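Local coordinates for predicted protein (Acinetobacter sp. RUH2624, PDB 4MEA), which hydrolyses epoxides as a secreted Cif-type epoxide hydrolase of the alpha/beta hydrolase fold and is regarded as a virulence factor, at residues F67-Y81 and W306-S320. Sequence-based numbering, arbitrary orientation.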
loop_
_atom_site.group_PDB
_atom_site.type_symbol
_atom_site.label_atom_id
_atom_site.label_comp_id
_atom_site.label_asym_id
_atom_site.label_seq_id
_atom_site.Cartn_x
_atom_site.Cartn_y
_atom_site.Cartn_z
ATOM N N PHE A 67 -12.636 3.091 -10.200
ATOM C CA PHE A 67 -11.445 3.924 -10.044
ATOM C C PHE A 67 -10.562 3.895 -11.284
ATOM O O PHE A 67 -10.328 2.832 -11.860
ATOM C CB PHE A 67 -10.642 3.441 -8.834
ATOM C CG PHE A 67 -9.406 4.244 -8.562
ATOM C CD1 PHE A 67 -9.492 5.493 -7.967
ATOM C CD2 PHE A 67 -8.152 3.727 -8.849
ATOM C CE1 PHE A 67 -8.351 6.233 -7.688
ATOM C CE2 PHE A 67 -7.001 4.465 -8.574
ATOM C CZ PHE A 67 -7.107 5.718 -7.988
ATOM N N GLY A 68 -10.069 5.064 -11.683
ATOM C CA GLY A 68 -9.278 5.185 -12.898
ATOM C C GLY A 68 -10.124 5.354 -14.148
ATOM O O GLY A 68 -9.590 5.548 -15.248
ATOM N N SER A 69 -11.443 5.294 -13.981
ATOM C CA SER A 69 -12.369 5.388 -15.105
ATOM C C SER A 69 -13.442 6.455 -14.878
ATOM O O SER A 69 -13.506 7.071 -13.818
ATOM C CB SER A 69 -13.055 4.036 -15.343
ATOM O OG SER A 69 -12.112 2.983 -15.498
ATOM N N THR A 70 -14.269 6.668 -15.898
ATOM C CA THR A 70 -15.508 7.432 -15.776
ATOM C C THR A 70 -16.527 6.691 -16.634
ATOM O O THR A 70 -16.251 5.582 -17.083
ATOM C CB THR A 70 -15.362 8.890 -16.286
ATOM O OG1 THR A 70 -15.098 8.882 -17.693
ATOM C CG2 THR A 70 -14.236 9.612 -15.562
ATOM N N TRP A 71 -17.696 7.293 -16.861
ATOM C CA TRP A 71 -18.688 6.741 -17.786
ATOM C C TRP A 71 -18.002 6.294 -19.086
ATOM O O TRP A 71 -18.397 5.304 -19.704
ATOM C CB TRP A 71 -19.756 7.809 -18.125
ATOM C CG TRP A 71 -19.216 8.781 -19.111
ATOM C CD1 TRP A 71 -18.537 9.930 -18.840
ATOM C CD2 TRP A 71 -19.243 8.654 -20.540
ATOM N NE1 TRP A 71 -18.145 10.533 -20.015
ATOM C CE2 TRP A 71 -18.564 9.766 -21.070
ATOM C CE3 TRP A 71 -19.769 7.702 -21.419
ATOM C CZ2 TRP A 71 -18.400 9.956 -22.443
ATOM C CZ3 TRP A 71 -19.611 7.898 -22.786
ATOM C CH2 TRP A 71 -18.930 9.008 -23.279
ATOM N N LYS A 72 -16.986 7.050 -19.499
ATOM C CA LYS A 72 -16.291 6.855 -20.777
ATOM C C LYS A 72 -15.833 5.418 -21.031
ATOM O O LYS A 72 -15.746 4.991 -22.183
ATOM C CB LYS A 72 -15.093 7.815 -20.874
ATOM C CG LYS A 72 -14.282 7.747 -22.176
ATOM C CD LYS A 72 -15.066 8.336 -23.351
ATOM C CE LYS A 72 -14.170 8.528 -24.564
ATOM N NZ LYS A 72 -14.922 9.181 -25.669
ATOM N N MET A 73 -15.556 4.663 -19.968
ATOM C CA MET A 73 -15.035 3.311 -20.145
ATOM C C MET A 73 -16.057 2.434 -20.851
ATOM O O MET A 73 -15.707 1.436 -21.468
ATOM C CB MET A 73 -14.624 2.678 -18.806
ATOM C CG MET A 73 -15.787 2.336 -17.855
ATOM S SD MET A 73 -15.272 1.116 -16.602
ATOM C CE MET A 73 -15.305 -0.413 -17.542
ATOM N N TRP A 74 -17.325 2.824 -20.774
ATOM C CA TRP A 74 -18.396 2.006 -21.331
ATOM C C TRP A 74 -18.761 2.339 -22.786
ATOM O O TRP A 74 -19.489 1.588 -23.427
ATOM C CB TRP A 74 -19.639 2.118 -20.451
ATOM C CG TRP A 74 -19.413 1.721 -19.013
ATOM C CD1 TRP A 74 -19.422 2.549 -17.921
ATOM C CD2 TRP A 74 -19.158 0.403 -18.514
ATOM N NE1 TRP A 74 -19.183 1.821 -16.772
ATOM C CE2 TRP A 74 -19.023 0.501 -17.110
ATOM C CE3 TRP A 74 -19.035 -0.854 -19.115
ATOM C CZ2 TRP A 74 -18.765 -0.612 -16.300
ATOM C CZ3 TRP A 74 -18.785 -1.959 -18.307
ATOM C CH2 TRP A 74 -18.651 -1.829 -16.918
ATOM N N GLU A 75 -18.242 3.445 -23.307
ATOM C CA GLU A 75 -18.700 3.968 -24.602
ATOM C C GLU A 75 -18.813 2.934 -25.739
ATOM O O GLU A 75 -19.835 2.879 -26.427
ATOM C CB GLU A 75 -17.861 5.174 -25.046
ATOM C CG GLU A 75 -18.469 5.944 -26.225
ATOM C CD GLU A 75 -17.632 7.131 -26.667
ATOM O OE1 GLU A 75 -16.391 7.070 -26.548
ATOM O OE2 GLU A 75 -18.219 8.139 -27.119
ATOM N N PRO A 76 -17.772 2.118 -25.951
ATOM C CA PRO A 76 -17.889 1.183 -27.079
ATOM C C PRO A 76 -19.011 0.158 -26.895
ATOM O O PRO A 76 -19.649 -0.221 -27.878
ATOM C CB PRO A 76 -16.509 0.509 -27.142
ATOM C CG PRO A 76 -15.838 0.836 -25.854
ATOM C CD PRO A 76 -16.425 2.116 -25.355
ATOM N N VAL A 77 -19.262 -0.266 -25.657
ATOM C CA VAL A 77 -20.362 -1.189 -25.374
ATOM C C VAL A 77 -21.706 -0.496 -25.547
ATOM O O VAL A 77 -22.657 -1.078 -26.074
ATOM C CB VAL A 77 -20.285 -1.754 -23.937
ATOM C CG1 VAL A 77 -21.428 -2.739 -23.683
ATOM C CG2 VAL A 77 -18.931 -2.415 -23.694
ATOM N N MET A 78 -21.776 0.754 -25.094
ATOM C CA MET A 78 -22.980 1.558 -25.237
ATOM C C MET A 78 -23.357 1.691 -26.705
ATOM O O MET A 78 -24.519 1.532 -27.072
ATOM C CB MET A 78 -22.764 2.940 -24.625
ATOM C CG MET A 78 -22.646 2.930 -23.110
ATOM S SD MET A 78 -22.188 4.540 -22.453
ATOM C CE MET A 78 -23.732 5.465 -22.495
ATOM N N LEU A 79 -22.368 1.986 -27.543
ATOM C CA LEU A 79 -22.615 2.142 -28.970
ATOM C C LEU A 79 -23.093 0.831 -29.589
ATOM O O LEU A 79 -23.964 0.820 -30.465
ATOM C CB LEU A 79 -21.362 2.670 -29.680
ATOM C CG LEU A 79 -21.000 4.122 -29.331
ATOM C CD1 LEU A 79 -19.676 4.524 -29.954
ATOM C CD2 LEU A 79 -22.098 5.061 -29.781
ATOM N N SER A 80 -22.539 -0.270 -29.099
ATOM C CA SER A 80 -22.879 -1.598 -29.596
ATOM C C SER A 80 -24.313 -1.995 -29.261
ATOM O O SER A 80 -24.945 -2.745 -30.001
ATOM C CB SER A 80 -21.920 -2.646 -29.023
ATOM O OG SER A 80 -20.596 -2.438 -29.474
ATOM N N TYR A 81 -24.826 -1.493 -28.142
ATOM C CA TYR A 81 -26.146 -1.920 -27.671
ATOM C C TYR A 81 -27.288 -0.934 -27.940
ATOM O O TYR A 81 -28.463 -1.306 -27.865
ATOM C CB TYR A 81 -26.101 -2.243 -26.175
ATOM C CG TYR A 81 -25.250 -3.447 -25.818
ATOM C CD1 TYR A 81 -24.814 -4.335 -26.793
ATOM C CD2 TYR A 81 -24.886 -3.695 -24.501
ATOM C CE1 TYR A 81 -24.035 -5.442 -26.461
ATOM C CE2 TYR A 81 -24.113 -4.798 -24.160
ATOM C CZ TYR A 81 -23.692 -5.667 -25.141
ATOM O OH TYR A 81 -22.924 -6.760 -24.792
ATOM N N TRP A 306 -8.618 -3.377 -17.086
ATOM C CA TRP A 306 -9.363 -2.383 -17.857
ATOM C C TRP A 306 -10.038 -3.092 -19.027
ATOM O O TRP A 306 -9.620 -2.967 -20.181
ATOM C CB TRP A 306 -8.417 -1.266 -18.315
ATOM C CG TRP A 306 -7.472 -0.865 -17.214
ATOM C CD1 TRP A 306 -6.137 -1.131 -17.137
ATOM C CD2 TRP A 306 -7.812 -0.159 -16.012
ATOM N NE1 TRP A 306 -5.618 -0.623 -15.968
ATOM C CE2 TRP A 306 -6.624 -0.022 -15.259
ATOM C CE3 TRP A 306 -9.005 0.368 -15.498
ATOM C CZ2 TRP A 306 -6.592 0.626 -14.023
ATOM C CZ3 TRP A 306 -8.972 1.017 -14.259
ATOM C CH2 TRP A 306 -7.772 1.134 -13.537
ATOM N N MET A 307 -11.100 -3.829 -18.708
ATOM C CA MET A 307 -11.565 -4.916 -19.560
ATOM C C MET A 307 -12.142 -4.481 -20.900
ATOM O O MET A 307 -11.966 -5.175 -21.896
ATOM C CB MET A 307 -12.563 -5.789 -18.805
ATOM C CG MET A 307 -11.981 -6.431 -17.541
ATOM S SD MET A 307 -13.228 -7.391 -16.661
ATOM C CE MET A 307 -13.592 -8.677 -17.850
ATOM N N VAL A 308 -12.830 -3.343 -20.925
ATOM C CA VAL A 308 -13.373 -2.820 -22.173
ATOM C C VAL A 308 -12.283 -2.194 -23.070
ATOM O O VAL A 308 -12.292 -2.386 -24.292
ATOM C CB VAL A 308 -14.531 -1.828 -21.914
ATOM C CG1 VAL A 308 -15.048 -1.244 -23.225
ATOM C CG2 VAL A 308 -15.654 -2.539 -21.154
ATOM N N GLU A 309 -11.337 -1.471 -22.476
ATOM C CA GLU A 309 -10.185 -0.981 -23.245
ATOM C C GLU A 309 -9.430 -2.143 -23.911
ATOM O O GLU A 309 -9.101 -2.081 -25.091
ATOM C CB GLU A 309 -9.209 -0.183 -22.363
ATOM C CG GLU A 309 -9.727 1.156 -21.830
ATOM C CD GLU A 309 -9.650 2.286 -22.857
ATOM O OE1 GLU A 309 -9.829 3.461 -22.456
ATOM O OE2 GLU A 309 -9.412 2.003 -24.056
ATOM N N GLU A 310 -9.173 -3.206 -23.153
ATOM C CA GLU A 310 -8.305 -4.298 -23.614
ATOM C C GLU A 310 -9.010 -5.410 -24.404
ATOM O O GLU A 310 -8.376 -6.149 -25.158
ATOM C CB GLU A 310 -7.585 -4.921 -22.422
ATOM C CG GLU A 310 -6.918 -3.927 -21.495
ATOM C CD GLU A 310 -6.232 -4.621 -20.343
ATOM O OE1 GLU A 310 -5.497 -5.594 -20.608
ATOM O OE2 GLU A 310 -6.446 -4.216 -19.174
ATOM N N ASN A 311 -10.316 -5.540 -24.232
ATOM C CA ASN A 311 -11.017 -6.687 -24.799
ATOM C C ASN A 311 -12.511 -6.399 -24.882
ATOM O O ASN A 311 -13.327 -7.103 -24.288
ATOM C CB ASN A 311 -10.727 -7.945 -23.964
ATOM C CG ASN A 311 -11.124 -9.237 -24.673
ATOM O OD1 ASN A 311 -11.644 -9.212 -25.787
ATOM N ND2 ASN A 311 -10.866 -10.379 -24.025
ATOM N N ALA A 312 -12.851 -5.338 -25.608
ATOM C CA ALA A 312 -14.231 -4.950 -25.821
ATOM C C ALA A 312 -15.039 -6.116 -26.383
ATOM O O ALA A 312 -16.186 -6.330 -25.996
ATOM C CB ALA A 312 -14.300 -3.743 -26.758
ATOM N N GLU A 313 -14.430 -6.879 -27.288
ATOM C CA GLU A 313 -15.099 -8.027 -27.890
ATOM C C GLU A 313 -15.470 -9.067 -26.850
ATOM O O GLU A 313 -16.580 -9.598 -26.866
ATOM C CB GLU A 313 -14.218 -8.675 -28.969
ATOM C CG GLU A 313 -14.716 -10.035 -29.459
ATOM C CD GLU A 313 -15.973 -9.936 -30.317
ATOM O OE1 GLU A 313 -16.438 -8.802 -30.588
ATOM O OE2 GLU A 313 -16.497 -10.999 -30.724
ATOM N N GLY A 314 -14.521 -9.366 -25.962
ATOM C CA GLY A 314 -14.715 -10.356 -24.920
ATOM C C GLY A 314 -15.794 -9.934 -23.946
ATOM O O GLY A 314 -16.572 -10.766 -23.480
ATOM N N VAL A 315 -15.842 -8.638 -23.637
ATOM C CA VAL A 315 -16.842 -8.114 -22.713
ATOM C C VAL A 315 -18.234 -8.172 -23.351
ATOM O O VAL A 315 -19.188 -8.671 -22.749
ATOM C CB VAL A 315 -16.533 -6.648 -22.291
ATOM C CG1 VAL A 315 -17.694 -6.058 -21.513
ATOM C CG2 VAL A 315 -15.244 -6.567 -21.477
ATOM N N GLU A 316 -18.337 -7.650 -24.571
ATOM C CA GLU A 316 -19.617 -7.584 -25.278
ATOM C C GLU A 316 -20.217 -8.973 -25.477
ATOM O O GLU A 316 -21.405 -9.198 -25.203
ATOM C CB GLU A 316 -19.457 -6.837 -26.614
ATOM C CG GLU A 316 -19.287 -5.331 -26.430
ATOM C CD GLU A 316 -18.587 -4.634 -27.595
ATOM O OE1 GLU A 316 -18.263 -3.435 -27.450
ATOM O OE2 GLU A 316 -18.358 -5.275 -28.646
ATOM N N LYS A 317 -19.391 -9.911 -25.934
ATOM C CA LYS A 317 -19.852 -11.279 -26.120
ATOM C C LYS A 317 -20.340 -11.875 -24.799
ATOM O O LYS A 317 -21.399 -12.500 -24.753
ATOM C CB LYS A 317 -18.766 -12.159 -26.743
ATOM C CG LYS A 317 -19.230 -13.588 -26.980
ATOM C CD LYS A 317 -18.303 -14.355 -27.909
ATOM C CE LYS A 317 -18.840 -15.759 -28.165
ATOM N NZ LYS A 317 -18.095 -16.470 -29.245
ATOM N N SER A 318 -19.575 -11.670 -23.728
ATOM C CA SER A 318 -19.954 -12.183 -22.408
ATOM C C SER A 318 -21.243 -11.554 -21.883
ATOM O O SER A 318 -22.116 -12.248 -21.356
ATOM C CB SER A 318 -18.823 -11.979 -21.388
ATOM O OG SER A 318 -17.615 -12.590 -21.815
ATOM N N LEU A 319 -21.366 -10.240 -22.014
ATOM C CA LEU A 319 -22.586 -9.571 -21.566
ATOM C C LEU A 319 -23.795 -9.962 -22.431
ATOM O O LEU A 319 -24.885 -10.211 -21.912
ATOM C CB LEU A 319 -22.416 -8.051 -21.567
ATOM C CG LEU A 319 -21.422 -7.390 -20.611
ATOM C CD1 LEU A 319 -21.290 -5.913 -20.975
ATOM C CD2 LEU A 319 -21.822 -7.549 -19.144
ATOM N N SER A 320 -23.601 -10.015 -23.746
ATOM C CA SER A 320 -24.701 -10.348 -24.652
ATOM C C SER A 320 -25.264 -11.738 -24.382
ATOM O O SER A 320 -26.483 -11.926 -24.339
ATOM C CB SER A 320 -24.258 -10.226 -26.109
ATOM O OG SER A 320 -24.064 -8.867 -26.441
HETATM O O HOH W 1 -19.380 -3.894 -31.449
#
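Val77 and Glu316 mark one of the closest backbone approaches, 6.4 Å between their CA atoms, where helix 75-81 and the helix at 307-320 run in broadly the same direction, with axes 10.3 Å apart and crossing at -38°. Near the start of both segments, Val308 CG1, anti to its own backbone N (chi1 178°), lies 3.4 Å from Pro76 CG, tighter than usual for two carbons, and also meets Met73 O; CG2 turns to Met73 CE and obliquely to the Trp74 ring. Met73 CE rests 3.6 Å above one face of that indole, offset toward its rim. Before Val308, at the N-cap, Trp306 presents its six-membered ring edge-on to Phe67 O, in plane, with CZ3 at 3.3 Å; its NE1 hydrogen-bonds to Ile208 O. Centrally, Val77 CG2 meets Val308 CG1, and its CG1 meets Leu319 CD1, the side chains crossing at about a right angle. Glu316 is a knob among Pro76, Val77, Ser80 and Tyr81. Its OE1 comes within 3.2 Å of Ser80 OG, but that hydroxyl donates to Pro76 O. Beyond it, Tyr81 OH lies 2.9 Å from both Glu316 O and Ser320 OG; Glu316 O accepts from Ser320 N and OG. Leu319 touches Val131 of the central sheet, Met78 and Tyr81 touch Val87, and Trp74, in the 3-10 turn, also reaches Val131. Apolar packing thus carries most of the contact, with Trp74, Val315 and Leu319 against strands; one water links Ser80 OG and the Glu316 carboxylate, and the buried Tyr81 hydroxyl adds a third, polar element.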